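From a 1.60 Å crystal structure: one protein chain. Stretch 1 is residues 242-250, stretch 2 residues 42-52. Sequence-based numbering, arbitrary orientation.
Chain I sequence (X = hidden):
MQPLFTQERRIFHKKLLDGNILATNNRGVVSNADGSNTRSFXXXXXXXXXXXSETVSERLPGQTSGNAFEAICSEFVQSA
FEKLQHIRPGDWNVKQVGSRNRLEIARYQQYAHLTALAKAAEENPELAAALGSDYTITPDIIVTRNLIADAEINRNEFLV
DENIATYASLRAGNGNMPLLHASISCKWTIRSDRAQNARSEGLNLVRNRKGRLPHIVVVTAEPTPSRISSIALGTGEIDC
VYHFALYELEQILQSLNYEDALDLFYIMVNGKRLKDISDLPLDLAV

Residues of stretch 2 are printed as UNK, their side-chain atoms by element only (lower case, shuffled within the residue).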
# COMPACT_ATOMS: atom_id res chain seq x y z
N TYR I 242 7.73 -20.81 4.95
CA TYR I 242 7.86 -22.26 5.13
C TYR I 242 9.29 -22.60 5.53
O TYR I 242 10.22 -22.17 4.86
CB TYR I 242 7.49 -22.98 3.83
CG TYR I 242 6.04 -22.72 3.46
CD1 TYR I 242 5.65 -21.51 2.89
CD2 TYR I 242 5.06 -23.68 3.72
CE1 TYR I 242 4.29 -21.25 2.58
CE2 TYR I 242 3.70 -23.44 3.41
CZ TYR I 242 3.33 -22.21 2.85
OH TYR I 242 2.00 -21.97 2.58
N HIS I 243 9.45 -23.35 6.62
CA HIS I 243 10.77 -23.72 7.12
C HIS I 243 11.20 -25.07 6.56
O HIS I 243 10.39 -26.01 6.50
CB HIS I 243 10.74 -23.77 8.67
CG HIS I 243 12.11 -23.80 9.30
ND1 HIS I 243 12.74 -24.97 9.66
CD2 HIS I 243 12.99 -22.80 9.54
CE1 HIS I 243 13.96 -24.68 10.09
NE2 HIS I 243 14.14 -23.37 10.03
N PHE I 244 12.48 -25.17 6.20
CA PHE I 244 13.00 -26.40 5.62
C PHE I 244 12.98 -27.62 6.54
O PHE I 244 13.05 -28.75 6.07
CB PHE I 244 14.42 -26.18 5.07
CG PHE I 244 15.53 -26.53 6.03
CD1 PHE I 244 16.48 -27.49 5.70
CD2 PHE I 244 15.67 -25.85 7.26
CE1 PHE I 244 17.54 -27.78 6.55
CE2 PHE I 244 16.74 -26.14 8.12
CZ PHE I 244 17.67 -27.11 7.76
N ALA I 245 12.86 -27.38 7.85
CA ALA I 245 12.86 -28.49 8.81
C ALA I 245 12.13 -28.06 10.07
O ALA I 245 12.68 -28.01 11.16
CB ALA I 245 14.31 -28.89 9.13
N LEU I 246 10.85 -27.77 9.91
CA LEU I 246 10.09 -27.26 11.03
C LEU I 246 9.97 -28.18 12.24
O LEU I 246 10.10 -27.70 13.38
CB LEU I 246 8.68 -26.86 10.57
CG LEU I 246 7.95 -25.97 11.59
CD1 LEU I 246 8.38 -24.51 11.45
CD2 LEU I 246 6.46 -26.08 11.40
N TYR I 247 9.70 -29.46 12.00
CA TYR I 247 9.53 -30.43 13.08
C TYR I 247 10.80 -30.53 13.91
O TYR I 247 10.73 -30.59 15.15
CB TYR I 247 9.19 -31.80 12.50
CG TYR I 247 8.02 -31.77 11.53
CD1 TYR I 247 7.96 -32.68 10.46
CD2 TYR I 247 7.00 -30.83 11.65
CE1 TYR I 247 6.93 -32.63 9.53
CE2 TYR I 247 5.95 -30.77 10.73
CZ TYR I 247 5.93 -31.67 9.66
OH TYR I 247 4.93 -31.60 8.71
N GLU I 248 11.94 -30.55 13.24
CA GLU I 248 13.23 -30.66 13.91
C GLU I 248 13.54 -29.38 14.69
O GLU I 248 14.08 -29.45 15.80
CB GLU I 248 14.32 -30.97 12.89
CG GLU I 248 14.13 -32.31 12.17
CD GLU I 248 13.07 -32.30 11.07
OE1 GLU I 248 12.46 -31.23 10.78
OE2 GLU I 248 12.84 -33.38 10.48
N LEU I 249 13.20 -28.22 14.12
CA LEU I 249 13.40 -26.95 14.80
C LEU I 249 12.58 -26.96 16.09
O LEU I 249 13.07 -26.58 17.16
CB LEU I 249 12.94 -25.77 13.93
CG LEU I 249 12.85 -24.38 14.58
CD1 LEU I 249 14.17 -23.95 15.23
CD2 LEU I 249 12.49 -23.39 13.47
N GLU I 250 11.32 -27.39 15.99
CA GLU I 250 10.44 -27.43 17.16
C GLU I 250 11.00 -28.37 18.23
O GLU I 250 11.00 -28.04 19.42
CB GLU I 250 9.03 -27.89 16.77
CG GLU I 250 8.04 -27.88 17.92
CD GLU I 250 6.66 -28.41 17.52
OE1 GLU I 250 6.57 -29.30 16.64
OE2 GLU I 250 5.66 -27.94 18.10
N UNK I 42 23.75 -23.82 18.40
CA UNK I 42 23.13 -25.01 18.98
C UNK I 42 21.85 -25.48 18.30
O UNK I 42 21.61 -26.70 18.20
n UNK I 42 24.14 -23.76 22.24
c UNK I 42 24.12 -24.68 21.27
o UNK I 42 25.08 -25.40 21.02
c UNK I 42 22.85 -24.79 20.47
N UNK I 43 21.02 -24.55 17.85
CA UNK I 43 19.80 -24.93 17.17
C UNK I 43 20.15 -25.63 15.85
O UNK I 43 19.64 -26.71 15.56
c UNK I 43 17.70 -24.12 15.99
c UNK I 43 18.88 -23.70 16.88
c UNK I 43 17.62 -21.81 18.02
c UNK I 43 18.32 -23.15 18.20
N UNK I 44 21.04 -25.03 15.07
CA UNK I 44 21.44 -25.62 13.80
C UNK I 44 22.06 -27.01 13.95
O UNK I 44 21.83 -27.91 13.14
c UNK I 44 22.40 -24.72 13.10
N UNK I 45 22.86 -27.18 14.99
CA UNK I 45 23.50 -28.46 15.26
C UNK I 45 22.45 -29.51 15.60
O UNK I 45 22.52 -30.65 15.12
n UNK I 45 29.09 -29.58 15.88
c UNK I 45 27.81 -30.02 16.46
c UNK I 45 26.67 -29.21 15.88
c UNK I 45 24.45 -28.31 16.44
c UNK I 45 25.38 -29.48 16.62
N UNK I 46 21.50 -29.13 16.45
CA UNK I 46 20.43 -30.05 16.82
C UNK I 46 19.63 -30.48 15.60
O UNK I 46 19.30 -31.66 15.42
N UNK I 47 19.31 -29.52 14.73
CA UNK I 47 18.54 -29.85 13.54
C UNK I 47 19.32 -30.80 12.63
O UNK I 47 18.78 -31.81 12.16
c UNK I 47 17.64 -28.94 11.37
c UNK I 47 18.16 -28.57 12.75
c UNK I 47 16.74 -26.44 12.85
c UNK I 47 17.11 -27.78 13.52
N UNK I 48 20.60 -30.49 12.39
CA UNK I 48 21.42 -31.34 11.53
C UNK I 48 21.51 -32.75 12.12
O UNK I 48 21.52 -33.74 11.38
c UNK I 48 22.80 -30.73 11.36
N UNK I 49 21.57 -32.87 13.44
CA UNK I 49 21.64 -34.20 14.05
C UNK I 49 20.34 -34.96 13.76
O UNK I 49 20.34 -36.14 13.40
c UNK I 49 21.85 -34.12 15.57
o UNK I 49 21.07 -35.89 16.99
o UNK I 49 22.98 -36.20 15.93
c UNK I 49 21.97 -35.50 16.21
N UNK I 50 19.21 -34.26 13.90
CA UNK I 50 17.93 -34.88 13.65
C UNK I 50 17.76 -35.24 12.17
O UNK I 50 16.91 -36.07 11.83
c UNK I 50 16.82 -33.94 14.11
c UNK I 50 16.70 -33.88 15.63
c UNK I 50 15.61 -32.88 15.99
c UNK I 50 16.38 -35.27 16.20
N UNK I 51 18.58 -34.63 11.32
CA UNK I 51 18.53 -34.90 9.88
C UNK I 51 19.58 -35.94 9.49
O UNK I 51 19.73 -36.29 8.32
c UNK I 51 18.77 -33.60 9.11
c UNK I 51 17.92 -31.59 7.95
c UNK I 51 16.64 -32.50 9.87
c UNK I 51 17.51 -32.84 8.68
N UNK I 52 20.31 -36.43 10.50
CA UNK I 52 21.36 -37.43 10.33
C UNK I 52 22.54 -36.95 9.49
O UNK I 52 23.16 -37.73 8.75
c UNK I 52 19.60 -39.24 10.49
n UNK I 52 19.67 -39.65 11.80
n UNK I 52 17.63 -39.91 11.19
c UNK I 52 20.78 -38.72 9.74
c UNK I 52 18.31 -39.41 10.11
c UNK I 52 18.48 -40.05 12.20
O HOH W 1 14.42 -35.60 10.08

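Position 42 has two side-chain carbons, the second bearing one oxygen and one nitrogen, an amide. It lies out of reach of stretch 1, where a polar group suits a partly exposed site. This is N42.

At position 43, four carbons fork at the first, one arm two carbons long. The short arm lies near L249, an apolar partner suited to a buried, β-branched side chain: I43, whose CG2 is 3.6 Å from CD1 of L249.

Position 44 carries a single carbon and points away from stretch 1, into buried surroundings. It is A44.

Position 45 has four carbons in a row ending in nitrogen. The long chain is out of reach of stretch 1 and carries its charge from a partly exposed site: K45.

Position 46 has no side-chain atoms. It is G46, and its N still bonds to O of N42 at 3.0 Å, so the helix runs on without interruption. Nothing of stretch 1 lies within 5.5 Å of an ideal CB, so this contact does not itself require a glycine.

Position 47 again shows four carbons forked at the first, with one two-carbon arm, here set among H243, F244, A245, E248 and L249. It is I47. With chi1 m and chi2 t, it places CG2 4.0 Å from both CZ of F244 and CB of A245, while CD1 lies 4.0 Å from CB of L249.

Position 48, one carbon facing away, is buried and out of contact with stretch 1, a site suited to a small apolar methyl: A48.

Position 49 has two carbons, the second carrying two oxygens. This exposed carboxylate, out of reach of stretch 1, is D49.

Position 50 has four carbons forked at the second. Its CB lies 3.7 Å from CG of E248, so the contact is with the aliphatic part of the glutamate. It is L50, which ends the helix.

Position 51 also has four carbons forked at the second, but is buried. They reach F244, A245 and the aliphatic part of E248, and the fork lets its two ends meet different partners. It is L51: CD1 approaches CG of E248 at 3.4 Å, and CD2 lies 4.1 Å from CE1 of F244.

Position 52 has one carbon and a five-membered ring of three carbons and two nitrogens, polar and suited to an exposed site: H52. Its positive phi closes a Schellman motif, with its N bonded to O of D49 at 2.9 Å, and the ring stays clear of stretch 1.

The axes of the two helices come within 8.9 Å, and their N-to-C directions make an angle of 125°, with no direct hydrogen bond between the stretches. Packing dominates: I43, I47 and L51 offer methyl groups to L249, A245 and F244, while E248 lays its CG against the leucines. Its carboxylate oxygens are hydrogen-bonded elsewhere in the structure, and one water donates to OE2 of E248 at 2.8 Å and to O of L50 at 3.1 Å, bridging the stretches.

Stretch 2 (42-52) NIAKGIADLLH
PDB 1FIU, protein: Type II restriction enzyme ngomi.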